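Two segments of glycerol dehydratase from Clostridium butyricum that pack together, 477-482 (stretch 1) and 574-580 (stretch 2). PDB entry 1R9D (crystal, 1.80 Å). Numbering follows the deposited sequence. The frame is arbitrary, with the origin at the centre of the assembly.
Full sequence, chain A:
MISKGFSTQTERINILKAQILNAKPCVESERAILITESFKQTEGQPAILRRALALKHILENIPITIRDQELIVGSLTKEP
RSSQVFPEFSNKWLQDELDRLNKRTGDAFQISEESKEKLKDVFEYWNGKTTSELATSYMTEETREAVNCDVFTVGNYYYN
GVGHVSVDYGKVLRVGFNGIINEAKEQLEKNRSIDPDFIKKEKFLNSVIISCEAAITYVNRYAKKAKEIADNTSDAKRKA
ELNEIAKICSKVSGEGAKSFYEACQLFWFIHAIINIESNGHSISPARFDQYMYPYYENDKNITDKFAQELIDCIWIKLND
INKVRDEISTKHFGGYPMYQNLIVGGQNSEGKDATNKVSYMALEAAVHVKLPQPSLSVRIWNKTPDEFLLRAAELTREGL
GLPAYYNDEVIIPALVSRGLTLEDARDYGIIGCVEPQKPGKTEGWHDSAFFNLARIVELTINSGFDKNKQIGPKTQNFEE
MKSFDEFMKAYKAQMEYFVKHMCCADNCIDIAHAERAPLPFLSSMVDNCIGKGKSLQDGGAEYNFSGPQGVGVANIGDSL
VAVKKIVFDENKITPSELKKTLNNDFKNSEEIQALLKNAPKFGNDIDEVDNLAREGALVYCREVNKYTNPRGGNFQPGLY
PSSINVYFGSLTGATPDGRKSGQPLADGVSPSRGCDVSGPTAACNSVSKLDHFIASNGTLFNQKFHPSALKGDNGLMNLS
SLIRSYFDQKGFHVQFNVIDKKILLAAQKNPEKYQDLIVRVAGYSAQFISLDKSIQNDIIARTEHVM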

# COMPACT_ATOMS: atom_id res chain seq x y z
N ASN A 477 -27.53 25.42 25.95
CA ASN A 477 -27.38 26.87 25.88
C ASN A 477 -26.85 27.39 27.22
O ASN A 477 -27.41 27.08 28.27
CB ASN A 477 -28.71 27.55 25.57
CG ASN A 477 -29.27 27.15 24.22
OD1 ASN A 477 -28.63 27.35 23.19
ND2 ASN A 477 -30.47 26.58 24.21
N PHE A 478 -25.78 28.16 27.17
CA PHE A 478 -25.17 28.72 28.37
C PHE A 478 -26.17 29.53 29.20
O PHE A 478 -26.15 29.48 30.43
CB PHE A 478 -23.99 29.62 27.99
CG PHE A 478 -23.22 30.15 29.16
CD1 PHE A 478 -22.74 31.45 29.16
CD2 PHE A 478 -22.97 29.35 30.27
CE1 PHE A 478 -22.01 31.95 30.24
CE2 PHE A 478 -22.24 29.84 31.36
CZ PHE A 478 -21.76 31.14 31.34
N GLU A 479 -27.05 30.26 28.52
CA GLU A 479 -28.06 31.09 29.19
C GLU A 479 -29.00 30.29 30.08
O GLU A 479 -29.55 30.82 31.04
CB GLU A 479 -28.90 31.85 28.16
CG GLU A 479 -28.11 32.78 27.25
CD GLU A 479 -27.67 32.11 25.96
OE1 GLU A 479 -27.11 30.99 26.02
OE2 GLU A 479 -27.90 32.71 24.89
N GLU A 480 -29.17 29.01 29.76
CA GLU A 480 -30.07 28.15 30.52
C GLU A 480 -29.40 27.34 31.63
O GLU A 480 -30.08 26.62 32.37
CB GLU A 480 -30.78 27.19 29.57
CG GLU A 480 -31.69 27.87 28.56
CD GLU A 480 -32.12 26.94 27.45
OE1 GLU A 480 -32.51 25.79 27.75
OE2 GLU A 480 -32.08 27.36 26.27
N MET A 481 -28.08 27.44 31.74
CA MET A 481 -27.36 26.69 32.77
C MET A 481 -27.57 27.26 34.16
O MET A 481 -27.51 28.47 34.37
CB MET A 481 -25.87 26.66 32.45
CG MET A 481 -25.52 25.86 31.22
SD MET A 481 -23.75 25.81 30.93
CE MET A 481 -23.71 24.83 29.42
N LYS A 482 -27.80 26.37 35.12
CA LYS A 482 -28.01 26.79 36.50
C LYS A 482 -26.89 26.34 37.43
O LYS A 482 -26.85 26.73 38.60
CB LYS A 482 -29.35 26.24 37.01
CG LYS A 482 -30.55 26.70 36.20
CD LYS A 482 -31.84 26.07 36.70
CE LYS A 482 -33.03 26.47 35.83
NZ LYS A 482 -34.27 25.75 36.25
N THR A 574 -25.34 37.23 35.14
CA THR A 574 -26.02 36.04 34.63
C THR A 574 -25.24 35.45 33.46
O THR A 574 -24.40 36.11 32.86
CB THR A 574 -27.44 36.36 34.11
OG1 THR A 574 -27.35 37.22 32.97
CG2 THR A 574 -28.26 37.04 35.19
N PRO A 575 -25.52 34.18 33.12
CA PRO A 575 -24.81 33.55 32.01
C PRO A 575 -25.00 34.37 30.74
O PRO A 575 -24.06 34.57 29.96
CB PRO A 575 -25.48 32.18 31.92
CG PRO A 575 -25.79 31.88 33.35
CD PRO A 575 -26.36 33.20 33.84
N SER A 576 -26.22 34.87 30.54
CA SER A 576 -26.54 35.68 29.37
C SER A 576 -25.68 36.94 29.30
O SER A 576 -25.19 37.30 28.23
CB SER A 576 -28.02 36.09 29.38
OG SER A 576 -28.86 34.95 29.33
N GLU A 577 -25.51 37.60 30.44
CA GLU A 577 -24.71 38.82 30.50
C GLU A 577 -23.25 38.56 30.15
O GLU A 577 -22.63 39.33 29.42
CB GLU A 577 -24.81 39.45 31.89
CG GLU A 577 -26.23 39.88 32.27
CD GLU A 577 -26.31 40.51 33.65
OE1 GLU A 577 -25.98 39.84 34.65
OE2 GLU A 577 -26.73 41.69 33.74
N LEU A 578 -22.70 37.48 30.69
CA LEU A 578 -21.31 37.14 30.41
C LEU A 578 -21.14 36.81 28.93
O LEU A 578 -20.21 37.29 28.28
CB LEU A 578 -20.87 35.94 31.26
CG LEU A 578 -19.41 35.50 31.07
CD1 LEU A 578 -18.48 36.65 31.45
CD2 LEU A 578 -19.12 34.27 31.91
N LYS A 579 -22.04 36.00 28.39
CA LYS A 579 -21.97 35.62 26.99
C LYS A 579 -21.95 36.85 26.09
O LYS A 579 -21.14 36.94 25.17
CB LYS A 579 -23.14 34.71 26.62
CG LYS A 579 -23.18 34.29 25.15
CD LYS A 579 -24.30 33.30 24.89
CE LYS A 579 -24.40 32.95 23.42
NZ LYS A 579 -25.43 31.89 23.15
N LYS A 580 -22.84 37.80 26.36
CA LYS A 580 -22.91 39.01 25.55
C LYS A 580 -21.67 39.88 25.70
O LYS A 580 -21.17 40.43 24.73
CB LYS A 580 -24.16 39.82 25.90
CG LYS A 580 -25.46 39.12 25.51
CD LYS A 580 -26.68 39.97 25.82
CE LYS A 580 -27.96 39.22 25.47
NZ LYS A 580 -29.18 40.00 25.83
O HOH W 1 -24.68 29.21 24.49
O HOH W 2 -28.82 33.71 31.65

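The strongest polar link between the stretches is a salt bridge: Lys579 NZ lies 3.1 Å from Glu479 OE2 and donates a hydrogen bond to it, with a second, weak bond to Glu479 OE1 at 3.4 Å. Lysine suits this place because its chain, t at all four chi angles, carries the ammonium far enough from the helix to meet the carboxylate. The same Lys579 NZ donates to water 1 at 3.1 Å, and this water also accepts from Phe478 N at 3.1 Å, so one solvent molecule ties the lysine to the backbone of stretch 1. Water 2 makes another bridge, donating to Glu479 O at 3.0 Å and hydrogen bonding to Ser576 OG at 2.6 Å.

The backbones come closest where Glu479 CA and Ser576 CA are 4.8 Å apart, setting the short 3-10 turn 478-480 against the first turn of the helix. There Thr574 caps the helix: Glu577 N donates to Thr574 OG1 at 3.2 Å.

Beneath the polar links lies an apolar contact. Pro575 CB sits 3.8 Å from the centroid of the Phe478 ring, almost on the ring normal, a CH-pi interaction that a compact proline can make over an aromatic face. At the ring edge, Leu578 CD2 lies 4.1 Å from Phe478 CE1, and Lys579 CB adds aliphatic packing nearby.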